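Local coordinates for NAD-dependent epimerase/dehydratase (Methanobrevibacter ruminantium, PDB 6DNT), which probably interconverts UDP-N-acetylglucosamine and its 4-epimer using NAD, and binds UDP-N-acetylmuramic acid, at residues Asn129-Ile138 against Gln180-Phe191; Leu197-Phe205 against Ser260-Val271. All blocks are in the same frame, centred on the assembly; numbering follows the deposited sequence. Where two conformers were deposited one is given.

Contact 1. Residues Asn129-Ile138 against Gln180-Phe191. With NAD (nicotinamide-adenine-dinucleotide), chain B.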
loop_
_atom_site.group_PDB
_atom_site.type_symbol
_atom_site.label_atom_id
_atom_site.label_comp_id
_atom_site.label_asym_id
_atom_site.label_seq_id
_atom_site.Cartn_x
_atom_site.Cartn_y
_atom_site.Cartn_z
ATOM N N ASN A 129 3.255 -11.224 -1.263
ATOM C CA ASN A 129 2.627 -10.485 -0.181
ATOM C C ASN A 129 1.558 -9.513 -0.625
ATOM O O ASN A 129 0.622 -9.292 0.126
ATOM C CB ASN A 129 3.671 -9.795 0.678
ATOM C CG ASN A 129 4.582 -10.780 1.392
ATOM O OD1 ASN A 129 4.290 -11.970 1.466
ATOM N ND2 ASN A 129 5.688 -10.282 1.932
ATOM N N ILE A 130 1.714 -8.888 -1.777
ATOM C CA ILE A 130 0.645 -8.054 -2.327
ATOM C C ILE A 130 -0.133 -8.796 -3.405
ATOM O O ILE A 130 -1.369 -8.899 -3.304
ATOM C CB ILE A 130 1.160 -6.701 -2.854
ATOM C CG1 ILE A 130 1.771 -5.890 -1.707
ATOM C CG2 ILE A 130 -0.005 -5.927 -3.493
ATOM C CD1 ILE A 130 2.285 -4.523 -2.114
ATOM N N ASP A 131 0.555 -9.274 -4.453
ATOM C CA ASP A 131 -0.154 -9.822 -5.619
ATOM C C ASP A 131 -1.024 -11.017 -5.214
ATOM O O ASP A 131 -2.214 -11.079 -5.552
ATOM C CB ASP A 131 0.781 -10.235 -6.761
ATOM C CG ASP A 131 1.588 -9.090 -7.338
ATOM O OD1 ASP A 131 1.264 -7.895 -7.122
ATOM O OD2 ASP A 131 2.577 -9.396 -8.054
ATOM N N ALA A 132 -0.456 -11.942 -4.450
ATOM C CA ALA A 132 -1.212 -13.128 -4.037
ATOM C C ALA A 132 -2.359 -12.776 -3.108
ATOM O O ALA A 132 -3.433 -13.374 -3.199
ATOM C CB ALA A 132 -0.310 -14.148 -3.374
ATOM N N SER A 133 -2.138 -11.795 -2.223
ATOM C CA SER A 133 -3.171 -11.347 -1.306
ATOM C C SER A 133 -4.328 -10.746 -2.103
ATOM O O SER A 133 -5.502 -11.012 -1.817
ATOM C CB SER A 133 -2.624 -10.303 -0.348
ATOM O OG SER A 133 -1.639 -10.875 0.494
ATOM N N LEU A 134 -3.995 -9.946 -3.104
ATOM C CA LEU A 134 -5.038 -9.322 -3.920
ATOM C C LEU A 134 -5.847 -10.369 -4.661
ATOM O O LEU A 134 -7.092 -10.281 -4.715
ATOM C CB LEU A 134 -4.437 -8.321 -4.905
ATOM C CG LEU A 134 -5.452 -7.597 -5.782
ATOM C CD1 LEU A 134 -6.390 -6.754 -4.942
ATOM C CD2 LEU A 134 -4.727 -6.736 -6.792
ATOM N N LYS A 135 -5.167 -11.359 -5.225
ATOM C CA LYS A 135 -5.888 -12.448 -5.908
ATOM C C LYS A 135 -6.854 -13.136 -4.957
ATOM O O LYS A 135 -7.986 -13.467 -5.336
ATOM C CB LYS A 135 -4.930 -13.472 -6.526
ATOM C CG LYS A 135 -4.229 -12.995 -7.779
ATOM C CD LYS A 135 -3.429 -14.133 -8.401
ATOM C CE LYS A 135 -2.863 -13.788 -9.771
ATOM N NZ LYS A 135 -2.172 -14.969 -10.382
ATOM N N LEU A 136 -6.427 -13.330 -3.713
ATOM C CA LEU A 136 -7.283 -13.925 -2.711
ATOM C C LEU A 136 -8.484 -13.034 -2.390
ATOM O O LEU A 136 -9.630 -13.505 -2.324
ATOM C CB LEU A 136 -6.486 -14.258 -1.437
ATOM C CG LEU A 136 -7.247 -14.886 -0.268
ATOM C CD1 LEU A 136 -7.677 -16.307 -0.593
ATOM C CD2 LEU A 136 -6.376 -14.825 0.990
ATOM N N PHE A 137 -8.229 -11.740 -2.207
ATOM C CA PHE A 137 -9.289 -10.809 -1.845
ATOM C C PHE A 137 -10.327 -10.682 -2.972
ATOM O O PHE A 137 -11.524 -10.517 -2.692
ATOM C CB PHE A 137 -8.741 -9.426 -1.483
ATOM C CG PHE A 137 -7.745 -9.408 -0.336
ATOM C CD1 PHE A 137 -7.655 -10.437 0.601
ATOM C CD2 PHE A 137 -6.889 -8.312 -0.202
ATOM C CE1 PHE A 137 -6.716 -10.364 1.625
ATOM C CE2 PHE A 137 -5.974 -8.235 0.830
ATOM C CZ PHE A 137 -5.893 -9.261 1.743
ATOM N N ILE A 138 -9.875 -10.770 -4.225
ATOM C CA ILE A 138 -10.798 -10.761 -5.377
ATOM C C ILE A 138 -11.708 -11.992 -5.325
ATOM O O ILE A 138 -12.930 -11.890 -5.447
ATOM C CB ILE A 138 -10.027 -10.687 -6.713
ATOM C CG1 ILE A 138 -9.363 -9.306 -6.863
ATOM C CG2 ILE A 138 -10.962 -10.960 -7.890
ATOM C CD1 ILE A 138 -8.269 -9.258 -7.920
ATOM N N GLN A 180 4.355 -3.736 2.149
ATOM C CA GLN A 180 3.450 -4.793 1.652
ATOM C C GLN A 180 2.295 -5.087 2.591
ATOM O O GLN A 180 1.148 -5.160 2.151
ATOM C CB GLN A 180 4.234 -6.063 1.321
ATOM C CG GLN A 180 5.155 -5.847 0.122
ATOM C CD GLN A 180 6.422 -6.689 0.045
ATOM O OE1 GLN A 180 6.629 -7.602 0.891
ATOM N NE2 GLN A 180 7.245 -6.435 -0.926
ATOM N N LYS A 181 2.567 -5.233 3.883
ATOM C CA LYS A 181 1.482 -5.425 4.843
ATOM C C LYS A 181 0.535 -4.222 4.896
ATOM O O LYS A 181 -0.692 -4.386 4.897
ATOM C CB LYS A 181 2.020 -5.778 6.234
ATOM C CG LYS A 181 2.667 -7.147 6.299
ATOM C CD LYS A 181 1.691 -8.256 5.944
ATOM C CE LYS A 181 2.209 -9.636 6.288
ATOM N NZ LYS A 181 1.186 -10.661 5.996
ATOM N N ALA A 182 1.097 -3.022 4.872
ATOM C CA ALA A 182 0.288 -1.814 4.824
ATOM C C ALA A 182 -0.560 -1.762 3.552
ATOM O O ALA A 182 -1.743 -1.395 3.610
ATOM C CB ALA A 182 1.152 -0.576 4.954
ATOM N N SER A 183 0.035 -2.129 2.414
ATOM C CA SER A 183 -0.692 -2.171 1.132
ATOM C C SER A 183 -1.892 -3.108 1.206
ATOM O O SER A 183 -2.987 -2.754 0.767
ATOM C CB SER A 183 0.221 -2.583 -0.026
ATOM O OG SER A 183 -0.531 -2.822 -1.214
ATOM N N CYS A 184 -1.694 -4.287 1.794
ATOM C CA CYS A 184 -2.794 -5.233 1.967
ATOM C C CYS A 184 -3.910 -4.645 2.820
ATOM O O CYS A 184 -5.091 -4.840 2.495
ATOM C CB CYS A 184 -2.330 -6.534 2.598
ATOM S SG CYS A 184 -1.267 -7.542 1.531
ATOM N N GLU A 185 -3.557 -3.939 3.899
ATOM C CA GLU A 185 -4.570 -3.292 4.737
ATOM C C GLU A 185 -5.373 -2.271 3.912
ATOM O O GLU A 185 -6.603 -2.148 4.054
ATOM C CB GLU A 185 -3.937 -2.557 5.914
ATOM C CG GLU A 185 -3.338 -3.450 6.991
ATOM C CD GLU A 185 -2.928 -2.652 8.223
ATOM O OE1 GLU A 185 -3.424 -1.501 8.387
ATOM O OE2 GLU A 185 -2.124 -3.155 9.041
ATOM N N LEU A 186 -4.663 -1.517 3.076
ATOM C CA LEU A 186 -5.301 -0.505 2.230
ATOM C C LEU A 186 -6.193 -1.151 1.188
ATOM O O LEU A 186 -7.273 -0.652 0.906
ATOM C CB LEU A 186 -4.252 0.370 1.535
ATOM C CG LEU A 186 -3.438 1.229 2.501
ATOM C CD1 LEU A 186 -2.208 1.799 1.811
ATOM C CD2 LEU A 186 -4.292 2.310 3.127
ATOM N N TYR A 187 -5.744 -2.248 0.599
ATOM C CA TYR A 187 -6.616 -2.962 -0.332
ATOM C C TYR A 187 -7.887 -3.438 0.365
ATOM O O TYR A 187 -8.988 -3.333 -0.213
ATOM C CB TYR A 187 -5.909 -4.130 -0.991
ATOM C CG TYR A 187 -5.314 -3.853 -2.343
ATOM C CD1 TYR A 187 -6.045 -3.208 -3.348
ATOM C CD2 TYR A 187 -4.042 -4.306 -2.654
ATOM C CE1 TYR A 187 -5.509 -3.005 -4.602
ATOM C CE2 TYR A 187 -3.498 -4.117 -3.913
ATOM C CZ TYR A 187 -4.247 -3.457 -4.884
ATOM O OH TYR A 187 -3.767 -3.287 -6.150
ATOM N N LEU A 188 -7.760 -3.959 1.589
ATOM C CA LEU A 188 -8.948 -4.439 2.307
ATOM C C LEU A 188 -9.937 -3.305 2.550
ATOM O O LEU A 188 -11.137 -3.470 2.323
ATOM C CB LEU A 188 -8.575 -5.140 3.608
ATOM C CG LEU A 188 -7.978 -6.530 3.398
ATOM C CD1 LEU A 188 -7.286 -7.031 4.664
ATOM C CD2 LEU A 188 -9.018 -7.534 2.927
ATOM N N LYS A 189 -9.434 -2.154 2.976
ATOM C CA LYS A 189 -10.287 -0.969 3.131
ATOM C C LYS A 189 -11.000 -0.659 1.807
ATOM O O LYS A 189 -12.233 -0.487 1.776
ATOM C CB LYS A 189 -9.464 0.223 3.645
ATOM C CG LYS A 189 -10.182 1.566 3.639
ATOM C CD LYS A 189 -11.467 1.556 4.457
ATOM C CE LYS A 189 -12.135 2.926 4.396
ATOM N NZ LYS A 189 -13.287 2.978 5.328
ATOM N N SER A 190 -10.255 -0.642 0.708
ATOM C CA SER A 190 -10.845 -0.317 -0.582
ATOM C C SER A 190 -11.858 -1.364 -1.045
ATOM O O SER A 190 -12.833 -1.025 -1.729
ATOM C CB SER A 190 -9.769 -0.098 -1.646
ATOM O OG SER A 190 -9.220 -1.304 -2.149
ATOM N N PHE A 191 -11.626 -2.625 -0.701
ATOM C CA PHE A 191 -12.562 -3.703 -1.056
ATOM C C PHE A 191 -13.838 -3.641 -0.209
ATOM O O PHE A 191 -14.910 -4.004 -0.694
ATOM C CB PHE A 191 -11.883 -5.075 -0.968
ATOM C CG PHE A 191 -11.172 -5.491 -2.226
ATOM C CD1 PHE A 191 -10.327 -4.618 -2.893
ATOM C CD2 PHE A 191 -11.345 -6.770 -2.743
ATOM C CE1 PHE A 191 -9.674 -5.009 -4.056
ATOM C CE2 PHE A 191 -10.708 -7.159 -3.913
ATOM C CZ PHE A 191 -9.863 -6.275 -4.565
HETATM P PA NAD B . 5.317 -18.848 8.495
HETATM O O1A NAD B . 5.503 -19.912 9.534
HETATM O O2A NAD B . 6.370 -18.675 7.457
HETATM O O5B NAD B . 3.892 -19.142 7.802
HETATM C C5B NAD B . 3.605 -18.711 6.473
HETATM C C4B NAD B . 3.018 -19.913 5.763
HETATM O O4B NAD B . 2.605 -19.504 4.457
HETATM C C3B NAD B . 4.026 -21.040 5.569
HETATM O O3B NAD B . 3.433 -22.261 5.989
HETATM C C2B NAD B . 4.372 -21.016 4.089
HETATM O O2B NAD B . 4.704 -22.287 3.504
HETATM C C1B NAD B . 3.118 -20.413 3.487
HETATM N N9A NAD B . 3.294 -19.613 2.266
HETATM C C8A NAD B . 4.153 -18.582 2.070
HETATM N N7A NAD B . 3.981 -18.039 0.839
HETATM C C5A NAD B . 2.955 -18.715 0.252
HETATM C C6A NAD B . 2.253 -18.655 -1.039
HETATM N N6A NAD B . 2.613 -17.745 -1.958
HETATM N N1A NAD B . 1.241 -19.552 -1.255
HETATM C C2A NAD B . 0.884 -20.463 -0.332
HETATM N N3A NAD B . 1.483 -20.575 0.877
HETATM C C4A NAD B . 2.507 -19.732 1.197
HETATM O O3 NAD B . 5.068 -17.426 9.209
HETATM P PN NAD B . 4.216 -17.080 10.498
HETATM O O1N NAD B . 3.253 -18.174 10.852
HETATM O O2N NAD B . 5.141 -16.540 11.554
HETATM O O5D NAD B . 3.408 -15.821 9.926
HETATM C C5D NAD B . 2.025 -15.958 9.582
HETATM C C4D NAD B . 1.489 -14.573 9.229
HETATM O O4D NAD B . 1.600 -13.721 10.372
HETATM C C3D NAD B . 2.258 -13.903 8.096
HETATM O O3D NAD B . 1.366 -13.143 7.262
HETATM C C2D NAD B . 3.206 -12.984 8.827
HETATM O O2D NAD B . 3.633 -11.902 8.009
HETATM C C1D NAD B . 2.358 -12.559 10.004
HETATM N N1N NAD B . 3.104 -12.075 11.171
HETATM C C2N NAD B . 3.880 -12.899 11.896
HETATM C C3N NAD B . 4.567 -12.430 13.011
HETATM C C7N NAD B . 5.465 -13.300 13.860
HETATM O O7N NAD B . 6.022 -12.791 14.826
HETATM N N7N NAD B . 5.686 -14.577 13.563
HETATM C C4N NAD B . 4.410 -11.085 13.358
HETATM C C5N NAD B . 3.615 -10.249 12.593
HETATM C C6N NAD B . 2.975 -10.768 11.485
HETATM O O HOH W 1 0.856 -10.408 3.060
#

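Contact 2. Residues Leu197-Phe205 against Ser260-Val271. With NAD (nicotinamide-adenine-dinucleotide), chain B.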
loop_
_atom_site.group_PDB
_atom_site.type_symbol
_atom_site.label_atom_id
_atom_site.label_comp_id
_atom_site.label_asym_id
_atom_site.label_seq_id
_atom_site.Cartn_x
_atom_site.Cartn_y
_atom_site.Cartn_z
ATOM N N LEU A 197 -16.871 -6.082 1.086
ATOM C CA LEU A 197 -16.166 -7.186 1.728
ATOM C C LEU A 197 -15.834 -6.820 3.170
ATOM O O LEU A 197 -15.216 -5.801 3.420
ATOM C CB LEU A 197 -14.887 -7.522 0.965
ATOM C CG LEU A 197 -14.026 -8.671 1.507
ATOM C CD1 LEU A 197 -14.797 -9.982 1.459
ATOM C CD2 LEU A 197 -12.735 -8.795 0.706
ATOM N N ASP A 198 -16.252 -7.653 4.114
ATOM C CA ASP A 198 -15.972 -7.420 5.519
ATOM C C ASP A 198 -14.642 -8.059 5.894
ATOM O O ASP A 198 -14.284 -9.110 5.376
ATOM C CB ASP A 198 -17.109 -7.979 6.373
ATOM C CG ASP A 198 -18.386 -7.145 6.253
ATOM O OD1 ASP A 198 -18.322 -5.973 5.808
ATOM O OD2 ASP A 198 -19.454 -7.684 6.592
ATOM N N TYR A 199 -13.914 -7.409 6.787
ATOM C CA TYR A 199 -12.561 -7.846 7.113
ATOM C C TYR A 199 -12.123 -7.340 8.470
ATOM O O TYR A 199 -12.619 -6.325 8.952
ATOM C CB TYR A 199 -11.556 -7.347 6.059
ATOM C CG TYR A 199 -11.255 -5.867 6.214
ATOM C CD1 TYR A 199 -12.094 -4.920 5.674
ATOM C CD2 TYR A 199 -10.161 -5.423 6.959
ATOM C CE1 TYR A 199 -11.853 -3.564 5.835
ATOM C CE2 TYR A 199 -9.920 -4.078 7.141
ATOM C CZ TYR A 199 -10.759 -3.148 6.566
ATOM O OH TYR A 199 -10.517 -1.795 6.720
ATOM N N VAL A 200 -11.171 -8.050 9.066
ATOM C CA VAL A 200 -10.368 -7.507 10.148
ATOM C C VAL A 200 -8.911 -7.731 9.773
ATOM O O VAL A 200 -8.544 -8.828 9.358
ATOM C CB VAL A 200 -10.664 -8.156 11.508
ATOM C CG1 VAL A 200 -9.578 -7.804 12.518
ATOM C CG2 VAL A 200 -12.029 -7.726 12.047
ATOM N N ALA A 201 -8.100 -6.684 9.903
ATOM C CA ALA A 201 -6.666 -6.786 9.757
ATOM C C ALA A 201 -6.089 -6.749 11.162
ATOM O O ALA A 201 -6.377 -5.839 11.941
ATOM C CB ALA A 201 -6.143 -5.630 8.919
ATOM N N LEU A 202 -5.285 -7.745 11.495
ATOM C CA LEU A 202 -4.714 -7.859 12.835
ATOM C C LEU A 202 -3.227 -7.508 12.789
ATOM O O LEU A 202 -2.454 -8.185 12.121
ATOM C CB LEU A 202 -4.921 -9.278 13.360
ATOM C CG LEU A 202 -6.381 -9.703 13.573
ATOM C CD1 LEU A 202 -6.476 -11.190 13.850
ATOM C CD2 LEU A 202 -7.044 -8.908 14.694
ATOM N N ARG A 203 -2.822 -6.464 13.508
ATOM C CA ARG A 203 -1.415 -6.077 13.551
ATOM C C ARG A 203 -0.745 -6.811 14.708
ATOM O O ARG A 203 -0.851 -6.390 15.867
ATOM C CB ARG A 203 -1.259 -4.579 13.689
ATOM C CG ARG A 203 -1.706 -3.826 12.451
ATOM C CD ARG A 203 -1.579 -2.338 12.641
ATOM N NE ARG A 203 -2.056 -1.630 11.465
ATOM C CZ ARG A 203 -2.407 -0.346 11.451
ATOM N NH1 ARG A 203 -2.329 0.414 12.545
ATOM N NH2 ARG A 203 -2.861 0.192 10.333
ATOM N N TYR A 204 -0.085 -7.925 14.396
ATOM C CA TYR A 204 0.595 -8.702 15.440
ATOM C C TYR A 204 1.860 -7.988 15.869
ATOM O O TYR A 204 2.572 -7.400 15.055
ATOM C CB TYR A 204 1.010 -10.104 14.981
ATOM C CG TYR A 204 -0.058 -10.948 14.330
ATOM C CD1 TYR A 204 -1.401 -10.803 14.655
ATOM C CD2 TYR A 204 0.294 -11.898 13.391
ATOM C CE1 TYR A 204 -2.374 -11.591 14.048
ATOM C CE2 TYR A 204 -0.662 -12.696 12.782
ATOM C CZ TYR A 204 -1.992 -12.529 13.109
ATOM O OH TYR A 204 -2.940 -13.320 12.499
ATOM N N PHE A 205 2.149 -8.078 17.159
ATOM C CA PHE A 205 3.421 -7.613 17.677
ATOM C C PHE A 205 4.325 -8.848 17.721
ATOM O O PHE A 205 4.322 -9.631 16.755
ATOM C CB PHE A 205 3.202 -6.792 18.965
ATOM C CG PHE A 205 2.745 -5.381 18.687
ATOM C CD1 PHE A 205 1.502 -5.139 18.086
ATOM C CD2 PHE A 205 3.560 -4.296 18.985
ATOM C CE1 PHE A 205 1.097 -3.845 17.791
ATOM C CE2 PHE A 205 3.154 -3.004 18.709
ATOM C CZ PHE A 205 1.922 -2.770 18.110
ATOM N N SER A 260 -12.144 -12.512 15.809
ATOM C CA SER A 260 -12.309 -11.510 14.753
ATOM C C SER A 260 -13.279 -11.980 13.663
ATOM O O SER A 260 -14.062 -11.179 13.113
ATOM C CB SER A 260 -10.966 -11.165 14.105
ATOM O OG SER A 260 -10.109 -10.551 15.038
ATOM N N ALA A 261 -13.205 -13.263 13.347
ATOM C CA ALA A 261 -14.086 -13.861 12.348
ATOM C C ALA A 261 -15.536 -13.775 12.798
ATOM O O ALA A 261 -16.423 -13.518 11.985
ATOM C CB ALA A 261 -13.704 -15.314 12.091
ATOM N N GLU A 262 -15.761 -13.982 14.092
ATOM C CA GLU A 262 -17.105 -13.990 14.688
ATOM C C GLU A 262 -17.659 -12.593 14.984
ATOM O O GLU A 262 -18.862 -12.451 15.193
ATOM C CB GLU A 262 -17.097 -14.801 15.987
ATOM C CG GLU A 262 -16.717 -16.262 15.799
ATOM C CD GLU A 262 -16.526 -17.009 17.111
ATOM O OE1 GLU A 262 -16.081 -16.403 18.118
ATOM O OE2 GLU A 262 -16.819 -18.221 17.131
ATOM N N SER A 263 -16.792 -11.583 15.008
ATOM C CA SER A 263 -17.163 -10.204 15.339
ATOM C C SER A 263 -17.871 -9.489 14.192
ATOM O O SER A 263 -17.658 -9.826 13.021
ATOM C CB SER A 263 -15.895 -9.408 15.702
ATOM O OG SER A 263 -16.167 -8.028 15.956
ATOM N N ASP A 264 -18.701 -8.498 14.533
ATOM C CA ASP A 264 -19.301 -7.599 13.534
ATOM C C ASP A 264 -18.385 -6.432 13.159
ATOM O O ASP A 264 -18.713 -5.650 12.268
ATOM C CB ASP A 264 -20.647 -7.039 14.028
ATOM C CG ASP A 264 -21.770 -8.072 14.001
ATOM O OD1 ASP A 264 -21.689 -9.073 13.250
ATOM O OD2 ASP A 264 -22.759 -7.864 14.736
ATOM N N TYR A 265 -17.243 -6.314 13.828
ATOM C CA TYR A 265 -16.319 -5.219 13.586
ATOM C C TYR A 265 -15.557 -5.383 12.261
ATOM O O TYR A 265 -15.107 -6.480 11.934
ATOM C CB TYR A 265 -15.330 -5.134 14.751
ATOM C CG TYR A 265 -14.301 -4.054 14.598
ATOM C CD1 TYR A 265 -14.620 -2.718 14.823
ATOM C CD2 TYR A 265 -12.999 -4.370 14.232
ATOM C CE1 TYR A 265 -13.660 -1.720 14.681
ATOM C CE2 TYR A 265 -12.045 -3.386 14.081
ATOM C CZ TYR A 265 -12.367 -2.075 14.310
ATOM O OH TYR A 265 -11.384 -1.125 14.165
ATOM N N ASN A 266 -15.436 -4.292 11.509
ATOM C CA ASN A 266 -14.531 -4.225 10.352
ATOM C C ASN A 266 -13.463 -3.193 10.614
ATOM O O ASN A 266 -13.773 -2.070 10.997
ATOM C CB ASN A 266 -15.271 -3.832 9.080
ATOM C CG ASN A 266 -16.295 -4.850 8.687
ATOM O OD1 ASN A 266 -15.960 -6.003 8.434
ATOM N ND2 ASN A 266 -17.568 -4.447 8.674
ATOM N N GLY A 267 -12.201 -3.544 10.379
ATOM C CA GLY A 267 -11.125 -2.574 10.574
ATOM C C GLY A 267 -9.842 -3.239 11.007
ATOM O O GLY A 267 -9.634 -4.424 10.740
ATOM N N VAL A 268 -9.009 -2.466 11.693
ATOM C CA VAL A 268 -7.643 -2.884 12.037
ATOM C C VAL A 268 -7.488 -2.863 13.552
ATOM O O VAL A 268 -7.966 -1.929 14.206
ATOM C CB VAL A 268 -6.566 -2.029 11.315
ATOM C CG1 VAL A 268 -6.669 -0.545 11.646
ATOM C CG2 VAL A 268 -5.166 -2.535 11.627
ATOM N N ILE A 269 -6.862 -3.905 14.105
ATOM C CA ILE A 269 -6.711 -4.058 15.559
ATOM C C ILE A 269 -5.300 -4.559 15.867
ATOM O O ILE A 269 -4.839 -5.506 15.251
ATOM C CB ILE A 269 -7.720 -5.082 16.135
ATOM C CG1 ILE A 269 -9.167 -4.681 15.824
ATOM C CG2 ILE A 269 -7.544 -5.230 17.637
ATOM C CD1 ILE A 269 -10.167 -5.776 16.142
ATOM N N ASN A 270 -4.626 -3.919 16.819
ATOM C CA ASN A 270 -3.350 -4.425 17.358
ATOM C C ASN A 270 -3.588 -5.694 18.175
ATOM O O ASN A 270 -4.532 -5.751 18.968
ATOM C CB ASN A 270 -2.702 -3.415 18.307
ATOM C CG ASN A 270 -2.203 -2.177 17.612
ATOM O OD1 ASN A 270 -1.805 -2.207 16.456
ATOM N ND2 ASN A 270 -2.181 -1.067 18.345
ATOM N N VAL A 271 -2.733 -6.700 18.026
ATOM C CA VAL A 271 -2.815 -7.883 18.878
ATOM C C VAL A 271 -1.494 -8.036 19.619
ATOM O O VAL A 271 -0.454 -8.312 19.026
ATOM C CB VAL A 271 -3.180 -9.177 18.118
ATOM C CG1 VAL A 271 -3.594 -10.259 19.118
ATOM C CG2 VAL A 271 -4.318 -8.914 17.151
HETATM P PA NAD B . 5.317 -18.848 8.495
HETATM O O1A NAD B . 5.503 -19.912 9.534
HETATM O O2A NAD B . 6.370 -18.675 7.457
HETATM O O5B NAD B . 3.892 -19.142 7.802
HETATM C C5B NAD B . 3.605 -18.711 6.473
HETATM C C4B NAD B . 3.018 -19.913 5.763
HETATM O O4B NAD B . 2.605 -19.504 4.457
HETATM C C3B NAD B . 4.026 -21.040 5.569
HETATM O O3B NAD B . 3.433 -22.261 5.989
HETATM C C2B NAD B . 4.372 -21.016 4.089
HETATM O O2B NAD B . 4.704 -22.287 3.504
HETATM C C1B NAD B . 3.118 -20.413 3.487
HETATM N N9A NAD B . 3.294 -19.613 2.266
HETATM C C8A NAD B . 4.153 -18.582 2.070
HETATM N N7A NAD B . 3.981 -18.039 0.839
HETATM C C5A NAD B . 2.955 -18.715 0.252
HETATM C C6A NAD B . 2.253 -18.655 -1.039
HETATM N N6A NAD B . 2.613 -17.745 -1.958
HETATM N N1A NAD B . 1.241 -19.552 -1.255
HETATM C C2A NAD B . 0.884 -20.463 -0.332
HETATM N N3A NAD B . 1.483 -20.575 0.877
HETATM C C4A NAD B . 2.507 -19.732 1.197
HETATM O O3 NAD B . 5.068 -17.426 9.209
HETATM P PN NAD B . 4.216 -17.080 10.498
HETATM O O1N NAD B . 3.253 -18.174 10.852
HETATM O O2N NAD B . 5.141 -16.540 11.554
HETATM O O5D NAD B . 3.408 -15.821 9.926
HETATM C C5D NAD B . 2.025 -15.958 9.582
HETATM C C4D NAD B . 1.489 -14.573 9.229
HETATM O O4D NAD B . 1.600 -13.721 10.372
HETATM C C3D NAD B . 2.258 -13.903 8.096
HETATM O O3D NAD B . 1.366 -13.143 7.262
HETATM C C2D NAD B . 3.206 -12.984 8.827
HETATM O O2D NAD B . 3.633 -11.902 8.009
HETATM C C1D NAD B . 2.358 -12.559 10.004
HETATM N N1N NAD B . 3.104 -12.075 11.171
HETATM C C2N NAD B . 3.880 -12.899 11.896
HETATM C C3N NAD B . 4.567 -12.430 13.011
HETATM C C7N NAD B . 5.465 -13.300 13.860
HETATM O O7N NAD B . 6.022 -12.791 14.826
HETATM N N7N NAD B . 5.686 -14.577 13.563
HETATM C C4N NAD B . 4.410 -11.085 13.358
HETATM C C5N NAD B . 3.615 -10.249 12.593
HETATM C C6N NAD B . 2.975 -10.768 11.485
#

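Contact 1. Residues Asn129-Ile138 against Gln180-Phe191
Beside the NAD site of this extended short-chain dehydrogenase (Rossmann-type) fold, Asn129-Ile138 of helix 122-142 packs against Gln180-Phe191 of helix 176-195, the helix that carries the NAD-binding pair Tyr177 and Lys181. The two run nearly parallel, their axes 22° apart and 9.3 Å at closest approach. The same helices of the second subunit complete a four-helix dimer interface, where Tyr187 OH bonds Asn126 of that subunit. Knobs-into-holes packing interlocks the pair: Phe137 fits among Cys184, Tyr187, Leu188 and Phe191. Leu188 CD2 sits over the centre of one face of the Phe137 ring, 3.6 Å from its centroid, and Ser133 O lies toward the rim of the opposite face. Leu134 CG is anti to the backbone N (chi1 -179°), which carries CD1 over the Tyr187 ring, 3.7 Å from its centroid, while Ile130 CG2 meets that ring at its edge. Lys181 NZ donates to NAD ribose O3D at 2.8 Å. At the N-terminal end of both segments the Asn129 and Gln180 amides, their planes turned 68° against each other, join through ND2 to OE1 at 3.0 Å; Asn129 OD1 takes Leu112 N, and Gln180 NE2 bonds Tyr187 OH of the second subunit.

Contact 2. Residues Leu197-Phe205 against Ser260-Val271
Leu202 and Val271 meet on the tightly packed side of this strand pair, Leu202 CD2 lying 3.7 Å from Val271 CG2 and close to Ser260 of helix 250-262. That helix covers the face bearing Val200, Leu202 and Tyr204. Val200 CG2 presses on the carbonyl of Tyr265 (CG2 to O 3.3 Å), and Val200 CG1 comes near Ile269 CD1. Near the cofactor, the Tyr204 ring lies beside the nicotinamide, CD2 3.5 Å from NAD C6N, with its OH bonded to Ser151 and Asn257. Between the two faces runs a parallel ladder in the Rossmann-type sheet of the extended short-chain dehydrogenases: strand 199-204 is bonded to 267-271 along one edge and to 147-153 along the other. Its bonds alternate regularly, Ala201 N to Gly267 O (2.9 Å), Ile269 N to Ala201 O, Arg203 N to Ile269 O (2.8 Å) and Val271 N to Arg203 O; the last is nearly straight at the hydrogen, 172°, yet its donor stands above the carbonyl plane. On the other face the extended Arg203 chain lays one face of its guanidinium against Val268 CG2, 3.2 Å from NE, while NH1 is hydrogen-bonded to Tyr157 OH and NH2 has its charged partner, Glu185, on helix 176-195. Asn270 OD1, also bonded to Tyr157, meets the Phe205 ring at its edge, with amide and ring planes 83° apart. The packing thins toward the start of the strands, where Asp198, Asn266 and Gly267 are partly open to solvent. There Tyr199 N still donates to Asn266 OD1 at 3.0 Å, but bent, 141° at the hydrogen, and the Tyr199 ring offers a face to Gly267 N, which gives Tyr199 O a longer bond of 3.2 Å.

How the contacts relate
Contact 1 closes before contact 2 opens: helix 176-195 leads directly into strand 199-208, and the centres of the contacts lie about 14 Å apart. The two touch on the sheet face bearing Arg203. A salt bridge joins Glu185 OE1 to Arg203 NH2 at 2.6 Å, and Glu185 OE1 also packs on Val268 CG2 at 3.8 Å. Farther along, Tyr199 CE1 rests 3.6 Å from Leu188 O. Both contacts reach the nicotinamide half of NAD, 129-138/180-191 at a hydroxyl of its ribose and 197-205/260-271 at its ring. The nearest atoms of the bound UDP-N-acetylmuramic acid are about 4 Å from the Phe205 side chain and about 8 Å from that of Asn129, and it touches Tyr204.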